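Local coordinates for flagella basal body P-ring formation protein FlgA (Salmonella typhimurium, PDB 3TEE), which takes part in assembling the P-ring of the flagellar basal body in the periplasm, where it may act as a chaperone or modulator of that assembly, at residues 168-174 and 185-190; 147-152 and 192-198; 36-42 and 55-59; 141-147 and 161-167; 116-122 and 133-138. All blocks are in the same frame, centred on the assembly; numbering follows the deposited sequence.

How the contacts relate
Contacts 1, 2 and 4 lie on one side of the centre of the elongated chain, in a single mixed sheet, and contact 3 on the other. Contact 4 opens the sheet with the hairpin of strands 146-152 and 157-164, contact 1 holds that of 173-178 and 183-188, and contact 2 pairs the first strand with the last. Their centres are 9 to 12 Å apart; contacts 2 and 4 share V147, and a probable hydrogen bond from L195 N to T187 O joins contacts 1 and 2. Contact 5, centred about 17 Å from contact 1, touches it through A138 and A169. Contact 3, with the disulfide, is centred 42 to 58 Å from the others.

Contact 1 (168-174 and 185-190); sequences AAVAQNA and SGTVDS
The antiparallel hairpin of strands 173-178 and 183-188 begins here, where A174 pairs with G186 and a type II turn from A169 to Q172 leads the chain into the sheet beside V188. A174 N gives a hydrogen bond of 2.9 Å to G186 O, and G186 N returns one to A174 O. Further along, V188 N reaches Q172 O, and A171 N closes the ladder on V188 O at 2.8 Å. V188 therefore has both its amide and its carbonyl tied to the turn. Its side chain fills the corner that the turn makes: CG1 stands anti to the backbone N (chi1 179°), which leaves CG2 beside that nitrogen, 3.7 Å from A168 CB and 3.6 Å from A174 CB. Small methyls suit these places because the two alanines can close on one valine branch without forcing the backbones apart. Between the segments, T187 CG2 lies 3.7 Å from A171 CA. The turn carries its own brace: A169 N donates to Q172 OE1 at 2.9 Å, so a glutamine amide binds the start of the turn to its end. I194 of strand 194-197 packs against both V188 and A174. The exchange is thus chiefly backbone to backbone, and CG2 of V188, set between the methyls of A168 and A174, gives the hairpin an apolar patch on which I194 packs.

Contact 2 (147-152 and 192-198); sequences VQVIAN and GNILINL
The flat amide of N193 has I150 CD1 lying over one face, 3.6 Å from N193 CG and 3.5 Å from N193 ND2, while Q148 CB approaches its oxygen, 3.6 Å from N193 OD1. With CG1 of I150 anti to the carbonyl carbon (chi1 -55°) and the chain straight beyond it, the end methyl swings across to the amide. The backbones run parallel, with 19° between the strand axes. I194 bonds through both its N-H and its carbonyl: I194 N donates to Q148 O at 2.8 Å, and I194 O accepts from I150 N. The alternation continues as I196 N bonds I150 O and N152 N bonds I196 O, before a weak bond of 3.4 Å from L198 N to N152 O. Branched residues, which suit extended backbones, predominate on the face of V149, A151, I194 and I196, buried at its V147, V149 and I194 end. V147 CG2 touches I194 CG1, V149 CG1 meets I196 CD1 at 3.6 Å, and at the exposed end L198 CD2 lies 3.7 Å from A151 CB. On the other face L195 CD2 rests against I150 CB at 3.8 Å. This parallel pair joins the first and last strands of the sheet, which therefore curls round on itself. Strand 157-164 flanks 146-152 on its other edge and strand 183-188 flanks 194-197, while V176 of strand 173-178 comes in against V147, V149 and I194.

Contact 3 (36-42 and 55-59); sequences CEQPAFS and VVARC
A40 O is held by two donors, R58 N at 2.8 Å and water 1 at the same distance, in the antiparallel hairpin of strands 40-42 and 53-59. The water also receives a bond from R58 NH2 and is bonded to S42 OG at 2.7 Å, linking three residues on the face that carries A40, S42 and R58. R58 reaches it because its chain is extended from CG to NE, and the water lies in the guanidinium plane, at the edge. A long, flexible arginine and a short hydroxyl suit this face, where a water can join them; S42 OG also bonds a glycerol, probably from the crystallisation liquor. The ladder itself has four backbone bonds: A40 and R58 exchange a pair, and so do S42 and V56, with V56 N to S42 O at 2.8 Å. The other face is apolar. A57 CB lies at the edge of the F41 ring, near its plane and 3.8 Å from F41 CD1, and V55 CG1 comes obliquely to the same ring atom. Helix 2-14 covers this side, where the W10 and F41 rings meet with their planes at about 60°. Just before strand 40-42, P39 CB lies 4.0 Å from C59 SG. The hairpin is closed covalently there, by the disulfide from C36 SG to C59 SG, 2.0 Å long and left-handed, with a torsion of -73° about the sulfur-sulfur bond.

Contact 4 (141-147 and 161-167); sequences VKAGQRV and EGQAMNN
R146 NH2 and E161 OE1 form a salt bridge of 2.8 Å diagonally across the hairpin of strands 146-152 and 157-164. The oxygen lies in the guanidinium plane but is met from above the plane of its own carboxylate, the two planes standing 89° apart. The arginine spans the distance because CG is anti to the backbone N (chi1 180°) and the chain stays extended as far as NE. Next come the backbone bonds. G144 N donates to A164 O at 2.7 Å, A164 N to Q145 O, and V147 and G162 exchange a pair. Two amide side chains fasten the type II turn from K142 to Q145: Q163 NE2 gives a hydrogen bond of 3.1 Å to G144 O, which lies in the plane of the Q163 amide, and N167 OD1 takes A143 N at 3.0 Å, from above its carbonyl plane. Glycine suits position 144, whose positive phi would press a CB against the preceding carbonyl oxygen. Inside, A164 CB packs on V147 CG1 at 4.0 Å, and I194 of strand 194-197 also touches V141. N166 OD1 accepts a hydrogen bond from R175 N of strand 173-178. Charge and amide bonds thus line the exposed side, while alanine and valine fill the inner one; the buried N166 O has no partner in the model, probably a small polar cost of the packing.

Contact 5 (116-122 and 133-138); sequences QDAVSLR and TMIRQA
R136 carries CG between its backbone N and carbonyl carbon (chi1 63°), while V119 holds CG1 anti to its own nitrogen (chi1 168°), and these settings lay the two side chains side by side, pointing the same way. V119 CG1 then covers one face of the guanidinium, offset toward the rim and 3.4 Å from R136 NH2. R136 NH1 gives a bond to Q137 O, nearly in the guanidinium plane, which would limit the group's rotation; W139 makes a cation-pi contact, and NE bonds a glycerol probably from the crystallisation liquor. Arginine suits the place because its methylenes pack like a hydrocarbon, R136 CG lying 3.8 Å from L121 CD2, while its charged end can still face polar partners. A second arginine does something similar at the other end: M134 CG sits over the centre of the R122 guanidinium, 4.0 Å from R122 CZ, and water 2 bridges R122 NE and T133 O. S120 OG donates to R122 O at 2.6 Å, on a lone pair, a bond that closes the chain on itself just after strand 118-120. The backbones are joined by V119 N to R136 O at 2.8 Å, R136 N to V119 O in return, and L121 N to M134 O at 2.7 Å, with A138 N reaching D117 O. A118 CB meets I135 CD1 at 3.8 Å. The whole is a two-stranded antiparallel ladder, strands 118-120 and 135-137, joined by a loop that ends in a 3-10 segment running to M134, just before the chain enters the five-stranded sheet.

Contact 1 (168-174 and 185-190)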
# COMPACT_ATOMS: atom_id res chain seq x y z
N ALA A 168 11.47 13.00 -5.97
CA ALA A 168 11.65 11.63 -5.54
C ALA A 168 11.30 11.45 -4.09
O ALA A 168 11.67 12.28 -3.26
CB ALA A 168 13.08 11.16 -5.80
N ALA A 169 10.60 10.36 -3.80
CA ALA A 169 10.24 9.95 -2.44
C ALA A 169 11.42 9.16 -1.87
O ALA A 169 12.35 8.83 -2.61
CB ALA A 169 8.99 9.06 -2.49
N VAL A 170 11.38 8.86 -0.55
CA VAL A 170 12.37 8.02 0.15
C VAL A 170 12.38 6.67 -0.58
O VAL A 170 11.32 6.21 -1.02
CB VAL A 170 12.04 7.88 1.67
CG1 VAL A 170 12.98 6.89 2.36
CG2 VAL A 170 12.08 9.23 2.37
N ALA A 171 13.59 6.10 -0.81
CA ALA A 171 13.83 4.83 -1.51
C ALA A 171 13.62 4.89 -3.04
O ALA A 171 13.83 3.88 -3.73
CB ALA A 171 13.06 3.66 -0.86
N GLN A 172 13.28 6.08 -3.58
CA GLN A 172 13.15 6.26 -5.02
C GLN A 172 14.46 6.86 -5.57
O GLN A 172 15.19 7.54 -4.84
CB GLN A 172 11.98 7.19 -5.38
CG GLN A 172 10.58 6.60 -5.15
CD GLN A 172 9.50 7.38 -5.87
OE1 GLN A 172 9.49 8.63 -5.89
NE2 GLN A 172 8.55 6.67 -6.46
N ASN A 173 14.75 6.61 -6.85
CA ASN A 173 15.93 7.11 -7.55
C ASN A 173 15.84 8.62 -7.78
O ASN A 173 14.79 9.13 -8.14
CB ASN A 173 16.11 6.39 -8.88
CG ASN A 173 17.40 6.75 -9.58
OD1 ASN A 173 18.49 6.30 -9.20
ND2 ASN A 173 17.32 7.59 -10.61
N ALA A 174 16.96 9.33 -7.57
CA ALA A 174 17.04 10.76 -7.87
C ALA A 174 18.33 11.05 -8.63
O ALA A 174 19.39 10.55 -8.27
CB ALA A 174 16.97 11.60 -6.60
N SER A 185 23.36 9.56 -10.12
CA SER A 185 22.06 9.09 -9.67
C SER A 185 22.21 8.12 -8.50
O SER A 185 23.16 7.34 -8.47
CB SER A 185 21.26 8.47 -10.81
OG SER A 185 21.83 7.25 -11.27
N GLY A 186 21.30 8.22 -7.54
CA GLY A 186 21.29 7.36 -6.36
C GLY A 186 19.92 7.25 -5.71
O GLY A 186 18.92 7.74 -6.24
N THR A 187 19.89 6.62 -4.54
CA THR A 187 18.65 6.37 -3.79
C THR A 187 18.44 7.43 -2.72
O THR A 187 19.35 7.72 -1.95
CB THR A 187 18.71 4.95 -3.20
OG1 THR A 187 19.00 4.03 -4.25
CG2 THR A 187 17.43 4.55 -2.49
N VAL A 188 17.23 8.01 -2.66
CA VAL A 188 16.87 9.00 -1.64
C VAL A 188 16.72 8.30 -0.27
O VAL A 188 16.05 7.27 -0.18
CB VAL A 188 15.60 9.81 -2.00
CG1 VAL A 188 15.24 10.81 -0.90
CG2 VAL A 188 15.77 10.55 -3.33
N ASP A 189 17.34 8.85 0.79
CA ASP A 189 17.20 8.32 2.14
C ASP A 189 16.26 9.25 2.95
O ASP A 189 15.89 10.32 2.45
CB ASP A 189 18.57 8.06 2.83
CG ASP A 189 19.41 9.26 3.25
OD1 ASP A 189 18.88 10.39 3.28
OD2 ASP A 189 20.60 9.05 3.59
N SER A 190 15.91 8.85 4.19
CA SER A 190 15.00 9.61 5.07
C SER A 190 15.45 11.05 5.37
O SER A 190 14.60 11.90 5.64
CB SER A 190 14.73 8.84 6.36
OG SER A 190 15.93 8.63 7.10

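Contact 2 (147-152 and 192-198)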
# COMPACT_ATOMS: atom_id res chain seq x y z
N VAL A 147 20.89 19.18 -2.75
CA VAL A 147 20.91 17.87 -2.07
C VAL A 147 22.35 17.46 -1.81
O VAL A 147 23.27 18.01 -2.41
CB VAL A 147 20.17 16.77 -2.87
CG1 VAL A 147 18.66 17.03 -2.93
CG2 VAL A 147 20.75 16.59 -4.27
N GLN A 148 22.52 16.45 -0.96
CA GLN A 148 23.82 15.90 -0.62
C GLN A 148 23.92 14.50 -1.22
O GLN A 148 23.02 13.67 -1.03
CB GLN A 148 24.04 15.85 0.91
CG GLN A 148 24.42 17.20 1.53
CD GLN A 148 25.88 17.54 1.38
OE1 GLN A 148 26.23 18.60 0.85
NE2 GLN A 148 26.77 16.69 1.87
N VAL A 149 24.99 14.26 -1.97
CA VAL A 149 25.27 12.96 -2.56
C VAL A 149 26.32 12.30 -1.67
O VAL A 149 27.37 12.89 -1.39
CB VAL A 149 25.74 13.07 -4.04
CG1 VAL A 149 26.19 11.71 -4.57
CG2 VAL A 149 24.65 13.67 -4.93
N ILE A 150 26.02 11.09 -1.21
CA ILE A 150 26.89 10.31 -0.33
C ILE A 150 27.19 8.98 -1.00
O ILE A 150 26.30 8.15 -1.16
CB ILE A 150 26.26 10.13 1.09
CG1 ILE A 150 25.91 11.51 1.73
CG2 ILE A 150 27.17 9.29 2.01
CD1 ILE A 150 25.01 11.45 2.99
N ALA A 151 28.45 8.79 -1.38
CA ALA A 151 28.92 7.55 -1.98
C ALA A 151 29.90 6.85 -1.04
O ALA A 151 30.77 7.51 -0.48
CB ALA A 151 29.55 7.82 -3.33
N ASN A 152 29.70 5.54 -0.82
CA ASN A 152 30.53 4.72 0.08
C ASN A 152 30.79 3.31 -0.47
O ASN A 152 29.92 2.72 -1.11
CB ASN A 152 29.89 4.64 1.46
CG ASN A 152 30.35 5.71 2.42
OD1 ASN A 152 29.88 6.85 2.40
ND2 ASN A 152 31.28 5.35 3.30
N GLY A 192 16.88 13.03 3.14
CA GLY A 192 16.88 13.76 1.87
C GLY A 192 18.21 13.71 1.15
O GLY A 192 18.47 14.52 0.25
N ASN A 193 19.09 12.76 1.55
CA ASN A 193 20.40 12.57 0.92
C ASN A 193 20.25 11.57 -0.22
O ASN A 193 19.34 10.74 -0.21
CB ASN A 193 21.42 12.01 1.93
CG ASN A 193 21.68 12.86 3.15
OD1 ASN A 193 21.78 14.10 3.09
ND2 ASN A 193 21.87 12.20 4.29
N ILE A 194 21.17 11.62 -1.18
CA ILE A 194 21.19 10.72 -2.32
C ILE A 194 22.34 9.75 -2.08
O ILE A 194 23.50 10.16 -2.04
CB ILE A 194 21.37 11.55 -3.63
CG1 ILE A 194 20.32 12.70 -3.76
CG2 ILE A 194 21.53 10.66 -4.87
CD1 ILE A 194 18.90 12.41 -3.58
N LEU A 195 22.01 8.46 -1.92
CA LEU A 195 23.01 7.43 -1.63
C LEU A 195 23.44 6.63 -2.84
O LEU A 195 22.60 6.15 -3.60
CB LEU A 195 22.56 6.49 -0.48
CG LEU A 195 22.04 7.13 0.82
CD1 LEU A 195 21.54 6.06 1.80
CD2 LEU A 195 23.09 8.03 1.49
N ILE A 196 24.76 6.49 -3.00
CA ILE A 196 25.39 5.72 -4.07
C ILE A 196 26.29 4.67 -3.40
O ILE A 196 27.08 5.01 -2.52
CB ILE A 196 26.21 6.61 -5.06
CG1 ILE A 196 25.32 7.68 -5.72
CG2 ILE A 196 26.95 5.76 -6.11
CD1 ILE A 196 26.06 8.70 -6.61
N ASN A 197 26.17 3.40 -3.83
CA ASN A 197 26.99 2.29 -3.34
C ASN A 197 27.85 1.77 -4.48
O ASN A 197 27.31 1.34 -5.51
CB ASN A 197 26.10 1.18 -2.77
CG ASN A 197 25.47 1.53 -1.45
OD1 ASN A 197 26.13 1.64 -0.41
ND2 ASN A 197 24.15 1.68 -1.45
N LEU A 198 29.19 1.85 -4.34
CA LEU A 198 30.14 1.40 -5.36
C LEU A 198 30.50 -0.07 -5.18
O LEU A 198 29.85 -0.94 -5.74
CB LEU A 198 31.42 2.27 -5.38
CG LEU A 198 31.33 3.77 -5.78
CD1 LEU A 198 30.33 4.04 -6.90
CD2 LEU A 198 31.12 4.66 -4.57

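Contact 3 (36-42 and 55-59)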
# COMPACT_ATOMS: atom_id res chain seq x y z
N CYS A 36 -20.04 -33.56 5.92
CA CYS A 36 -19.48 -33.80 7.24
C CYS A 36 -19.86 -32.73 8.26
O CYS A 36 -20.32 -31.64 7.89
CB CYS A 36 -17.97 -34.01 7.17
SG CYS A 36 -17.05 -32.53 6.68
N GLU A 37 -19.66 -33.05 9.54
CA GLU A 37 -19.98 -32.20 10.69
C GLU A 37 -19.09 -30.96 10.74
O GLU A 37 -19.57 -29.87 11.06
CB GLU A 37 -19.77 -33.04 11.96
CG GLU A 37 -20.42 -32.52 13.22
CD GLU A 37 -20.24 -33.47 14.38
OE1 GLU A 37 -20.64 -34.65 14.26
OE2 GLU A 37 -19.68 -33.04 15.42
N GLN A 38 -17.77 -31.14 10.49
CA GLN A 38 -16.81 -30.06 10.60
C GLN A 38 -15.98 -29.95 9.29
O GLN A 38 -14.84 -30.40 9.26
CB GLN A 38 -15.90 -30.32 11.84
CG GLN A 38 -15.07 -29.10 12.26
CD GLN A 38 -13.93 -29.44 13.21
OE1 GLN A 38 -13.83 -30.56 13.73
NE2 GLN A 38 -13.00 -28.52 13.36
N PRO A 39 -16.54 -29.40 8.20
CA PRO A 39 -15.74 -29.29 6.97
C PRO A 39 -14.53 -28.38 7.14
O PRO A 39 -14.57 -27.47 7.97
CB PRO A 39 -16.71 -28.69 5.95
CG PRO A 39 -17.82 -28.11 6.74
CD PRO A 39 -17.89 -28.82 8.03
N ALA A 40 -13.46 -28.63 6.39
CA ALA A 40 -12.30 -27.74 6.41
C ALA A 40 -12.57 -26.68 5.33
O ALA A 40 -12.76 -27.02 4.17
CB ALA A 40 -11.03 -28.53 6.09
N PHE A 41 -12.58 -25.40 5.71
CA PHE A 41 -12.79 -24.29 4.76
C PHE A 41 -11.48 -23.67 4.37
O PHE A 41 -10.58 -23.50 5.20
CB PHE A 41 -13.64 -23.16 5.36
CG PHE A 41 -15.02 -23.58 5.81
CD1 PHE A 41 -15.87 -24.26 4.95
CD2 PHE A 41 -15.50 -23.21 7.06
CE1 PHE A 41 -17.15 -24.65 5.36
CE2 PHE A 41 -16.78 -23.60 7.48
CZ PHE A 41 -17.59 -24.32 6.62
N SER A 42 -11.38 -23.28 3.11
CA SER A 42 -10.17 -22.61 2.60
C SER A 42 -10.53 -21.74 1.41
O SER A 42 -11.57 -21.93 0.76
CB SER A 42 -9.07 -23.59 2.22
OG SER A 42 -9.51 -24.47 1.19
N VAL A 55 -15.51 -20.42 -1.64
CA VAL A 55 -14.93 -21.11 -0.49
C VAL A 55 -14.86 -22.59 -0.82
O VAL A 55 -15.87 -23.17 -1.21
CB VAL A 55 -15.78 -20.90 0.80
CG1 VAL A 55 -15.27 -21.77 1.96
CG2 VAL A 55 -15.80 -19.43 1.20
N VAL A 56 -13.69 -23.20 -0.60
CA VAL A 56 -13.51 -24.62 -0.76
C VAL A 56 -13.88 -25.24 0.61
O VAL A 56 -13.40 -24.77 1.64
CB VAL A 56 -12.08 -25.00 -1.22
CG1 VAL A 56 -11.90 -26.52 -1.23
CG2 VAL A 56 -11.82 -24.43 -2.62
N ALA A 57 -14.77 -26.23 0.61
CA ALA A 57 -15.18 -26.91 1.84
C ALA A 57 -14.86 -28.38 1.67
O ALA A 57 -15.40 -29.03 0.76
CB ALA A 57 -16.67 -26.70 2.10
N ARG A 58 -13.93 -28.89 2.48
CA ARG A 58 -13.50 -30.28 2.34
C ARG A 58 -14.06 -31.16 3.42
O ARG A 58 -14.08 -30.75 4.57
CB ARG A 58 -11.96 -30.39 2.36
CG ARG A 58 -11.26 -29.87 1.11
CD ARG A 58 -9.77 -30.19 1.22
NE ARG A 58 -9.01 -29.90 -0.00
CZ ARG A 58 -8.58 -28.70 -0.35
NH1 ARG A 58 -7.90 -28.53 -1.47
NH2 ARG A 58 -8.84 -27.65 0.42
N CYS A 59 -14.41 -32.38 3.06
CA CYS A 59 -14.84 -33.46 3.97
C CYS A 59 -14.12 -34.68 3.44
O CYS A 59 -13.57 -34.64 2.33
CB CYS A 59 -16.36 -33.68 3.90
SG CYS A 59 -17.35 -32.39 4.66
O HOH W 1 -10.55 -26.58 2.43

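Contact 4 (141-147 and 161-167)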
# COMPACT_ATOMS: atom_id res chain seq x y z
N VAL A 141 12.73 14.60 -1.85
CA VAL A 141 13.60 15.42 -2.66
C VAL A 141 12.76 16.01 -3.80
O VAL A 141 12.02 15.28 -4.46
CB VAL A 141 14.81 14.57 -3.15
CG1 VAL A 141 15.45 15.13 -4.40
CG2 VAL A 141 15.84 14.39 -2.04
N LYS A 142 12.84 17.33 -3.99
CA LYS A 142 12.10 18.01 -5.06
C LYS A 142 13.05 18.54 -6.13
O LYS A 142 14.16 18.93 -5.80
CB LYS A 142 11.23 19.15 -4.50
CG LYS A 142 10.13 18.65 -3.55
CD LYS A 142 9.43 19.80 -2.84
CE LYS A 142 8.40 19.30 -1.86
NZ LYS A 142 7.86 20.39 -1.01
N ALA A 143 12.61 18.57 -7.40
CA ALA A 143 13.40 19.09 -8.52
C ALA A 143 13.85 20.54 -8.22
O ALA A 143 13.04 21.36 -7.77
CB ALA A 143 12.59 19.04 -9.80
N GLY A 144 15.15 20.81 -8.38
CA GLY A 144 15.75 22.12 -8.15
C GLY A 144 16.34 22.31 -6.76
O GLY A 144 17.06 23.28 -6.53
N GLN A 145 16.06 21.38 -5.85
CA GLN A 145 16.53 21.41 -4.47
C GLN A 145 18.00 21.06 -4.37
O GLN A 145 18.47 20.15 -5.06
CB GLN A 145 15.73 20.38 -3.66
CG GLN A 145 15.68 20.58 -2.17
CD GLN A 145 14.53 19.77 -1.62
OE1 GLN A 145 14.65 18.57 -1.39
NE2 GLN A 145 13.38 20.41 -1.45
N ARG A 146 18.72 21.74 -3.45
CA ARG A 146 20.12 21.47 -3.14
C ARG A 146 20.10 20.18 -2.33
O ARG A 146 19.32 20.05 -1.38
CB ARG A 146 20.73 22.62 -2.33
CG ARG A 146 22.20 22.42 -1.95
CD ARG A 146 22.81 23.65 -1.32
NE ARG A 146 24.04 23.34 -0.58
CZ ARG A 146 24.09 23.09 0.72
NH1 ARG A 146 22.98 23.11 1.46
NH2 ARG A 146 25.25 22.82 1.31
N VAL A 147 20.89 19.18 -2.75
CA VAL A 147 20.91 17.87 -2.07
C VAL A 147 22.35 17.46 -1.81
O VAL A 147 23.27 18.01 -2.41
CB VAL A 147 20.17 16.77 -2.87
CG1 VAL A 147 18.66 17.03 -2.93
CG2 VAL A 147 20.75 16.59 -4.27
N GLU A 161 27.81 18.07 -3.03
CA GLU A 161 26.56 18.83 -3.13
C GLU A 161 26.17 18.89 -4.59
O GLU A 161 27.03 18.94 -5.48
CB GLU A 161 26.70 20.28 -2.61
CG GLU A 161 27.74 20.53 -1.52
CD GLU A 161 27.90 21.98 -1.12
OE1 GLU A 161 27.73 22.28 0.09
OE2 GLU A 161 28.19 22.82 -2.01
N GLY A 162 24.87 18.87 -4.83
CA GLY A 162 24.32 18.97 -6.16
C GLY A 162 22.88 19.43 -6.13
O GLY A 162 22.34 19.71 -5.06
N GLN A 163 22.26 19.52 -7.30
CA GLN A 163 20.87 19.95 -7.43
C GLN A 163 20.03 18.79 -7.93
O GLN A 163 20.36 18.21 -8.97
CB GLN A 163 20.80 21.15 -8.38
CG GLN A 163 19.55 21.99 -8.28
CD GLN A 163 19.59 23.17 -9.22
OE1 GLN A 163 20.36 23.21 -10.18
NE2 GLN A 163 18.74 24.16 -8.98
N ALA A 164 18.97 18.43 -7.19
CA ALA A 164 18.07 17.36 -7.61
C ALA A 164 17.44 17.75 -8.93
O ALA A 164 16.98 18.90 -9.09
CB ALA A 164 17.00 17.13 -6.57
N MET A 165 17.47 16.85 -9.89
CA MET A 165 16.88 17.13 -11.20
C MET A 165 15.43 16.65 -11.31
O MET A 165 14.71 17.08 -12.20
CB MET A 165 17.75 16.50 -12.28
CG MET A 165 19.10 17.17 -12.38
SD MET A 165 19.99 16.45 -13.73
CE MET A 165 19.22 17.30 -15.11
N ASN A 166 15.00 15.77 -10.39
CA ASN A 166 13.65 15.22 -10.41
C ASN A 166 13.08 15.10 -8.99
O ASN A 166 13.83 15.15 -8.00
CB ASN A 166 13.64 13.85 -11.13
CG ASN A 166 14.43 12.76 -10.41
OD1 ASN A 166 15.65 12.84 -10.27
ND2 ASN A 166 13.76 11.74 -9.93
N ASN A 167 11.76 14.92 -8.89
CA ASN A 167 11.07 14.72 -7.62
C ASN A 167 11.22 13.28 -7.25
O ASN A 167 11.16 12.41 -8.13
CB ASN A 167 9.58 15.07 -7.75
CG ASN A 167 9.34 16.52 -8.08
OD1 ASN A 167 9.88 17.42 -7.43
ND2 ASN A 167 8.51 16.77 -9.09

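Contact 5 (116-122 and 133-138)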
# COMPACT_ATOMS: atom_id res chain seq x y z
N GLN A 116 0.10 8.02 5.94
CA GLN A 116 1.15 8.85 6.52
C GLN A 116 2.09 9.29 5.39
O GLN A 116 2.47 8.47 4.56
CB GLN A 116 1.92 8.07 7.60
CG GLN A 116 1.14 7.94 8.92
CD GLN A 116 1.94 7.24 9.99
OE1 GLN A 116 3.16 7.45 10.15
NE2 GLN A 116 1.28 6.41 10.78
N ASP A 117 2.36 10.59 5.29
CA ASP A 117 3.17 11.19 4.22
C ASP A 117 2.63 10.97 2.78
O ASP A 117 3.39 11.03 1.82
CB ASP A 117 4.68 10.84 4.35
CG ASP A 117 5.41 11.76 5.29
OD1 ASP A 117 5.70 12.90 4.89
OD2 ASP A 117 5.66 11.35 6.45
N ALA A 118 1.31 10.72 2.64
CA ALA A 118 0.68 10.54 1.33
C ALA A 118 0.28 11.90 0.78
O ALA A 118 0.06 12.85 1.54
CB ALA A 118 -0.53 9.64 1.44
N VAL A 119 0.27 12.02 -0.55
CA VAL A 119 -0.06 13.24 -1.26
C VAL A 119 -1.10 12.86 -2.32
O VAL A 119 -0.99 11.79 -2.93
CB VAL A 119 1.23 13.89 -1.86
CG1 VAL A 119 0.90 14.99 -2.85
CG2 VAL A 119 2.14 14.43 -0.75
N SER A 120 -2.10 13.73 -2.54
CA SER A 120 -3.14 13.43 -3.51
C SER A 120 -2.68 13.64 -4.95
O SER A 120 -2.03 14.64 -5.26
CB SER A 120 -4.38 14.29 -3.25
OG SER A 120 -5.44 13.80 -4.04
N LEU A 121 -3.05 12.71 -5.82
CA LEU A 121 -2.81 12.82 -7.26
C LEU A 121 -4.00 13.53 -7.92
O LEU A 121 -3.92 13.89 -9.09
CB LEU A 121 -2.62 11.43 -7.90
CG LEU A 121 -1.35 10.66 -7.50
CD1 LEU A 121 -1.40 9.24 -8.01
CD2 LEU A 121 -0.08 11.36 -8.03
N ARG A 122 -5.11 13.72 -7.18
CA ARG A 122 -6.34 14.30 -7.74
C ARG A 122 -6.98 15.33 -6.84
O ARG A 122 -6.71 15.36 -5.64
CB ARG A 122 -7.40 13.20 -7.97
CG ARG A 122 -6.93 11.94 -8.67
CD ARG A 122 -8.11 11.12 -9.13
NE ARG A 122 -7.71 9.78 -9.53
CZ ARG A 122 -8.55 8.76 -9.66
NH1 ARG A 122 -9.84 8.91 -9.40
NH2 ARG A 122 -8.10 7.57 -10.04
N THR A 133 -4.76 4.29 -5.80
CA THR A 133 -4.58 4.90 -7.13
C THR A 133 -4.71 6.44 -7.12
O THR A 133 -4.31 7.07 -8.09
CB THR A 133 -5.56 4.29 -8.15
OG1 THR A 133 -6.89 4.29 -7.61
CG2 THR A 133 -5.15 2.89 -8.59
N MET A 134 -5.30 7.04 -6.05
CA MET A 134 -5.52 8.50 -5.97
C MET A 134 -4.35 9.20 -5.33
O MET A 134 -4.33 10.43 -5.27
CB MET A 134 -6.74 8.83 -5.09
CG MET A 134 -8.08 8.48 -5.65
SD MET A 134 -9.33 8.48 -4.29
CE MET A 134 -10.76 8.48 -5.30
N ILE A 135 -3.44 8.44 -4.72
CA ILE A 135 -2.36 8.99 -3.91
C ILE A 135 -0.96 8.47 -4.27
O ILE A 135 -0.82 7.42 -4.89
CB ILE A 135 -2.67 8.76 -2.38
CG1 ILE A 135 -2.53 7.27 -1.99
CG2 ILE A 135 -4.06 9.34 -1.96
CD1 ILE A 135 -2.46 6.96 -0.46
N ARG A 136 0.05 9.17 -3.76
CA ARG A 136 1.48 8.85 -3.91
C ARG A 136 2.18 9.22 -2.62
O ARG A 136 1.62 9.98 -1.82
CB ARG A 136 2.09 9.63 -5.10
CG ARG A 136 2.09 11.16 -4.96
CD ARG A 136 3.13 11.83 -5.86
NE ARG A 136 2.96 13.29 -5.96
CZ ARG A 136 3.48 14.17 -5.11
NH1 ARG A 136 4.20 13.77 -4.07
NH2 ARG A 136 3.27 15.47 -5.29
N GLN A 137 3.45 8.76 -2.43
CA GLN A 137 4.23 9.18 -1.26
C GLN A 137 4.71 10.59 -1.52
O GLN A 137 4.85 10.99 -2.68
CB GLN A 137 5.41 8.22 -0.98
CG GLN A 137 5.03 7.08 -0.03
CD GLN A 137 4.50 7.56 1.31
OE1 GLN A 137 5.22 8.12 2.14
NE2 GLN A 137 3.21 7.36 1.53
N ALA A 138 4.93 11.37 -0.44
CA ALA A 138 5.42 12.74 -0.56
C ALA A 138 6.83 12.76 -1.17
O ALA A 138 7.55 11.75 -1.11
CB ALA A 138 5.45 13.40 0.81
O HOH W 2 -5.16 8.68 -9.99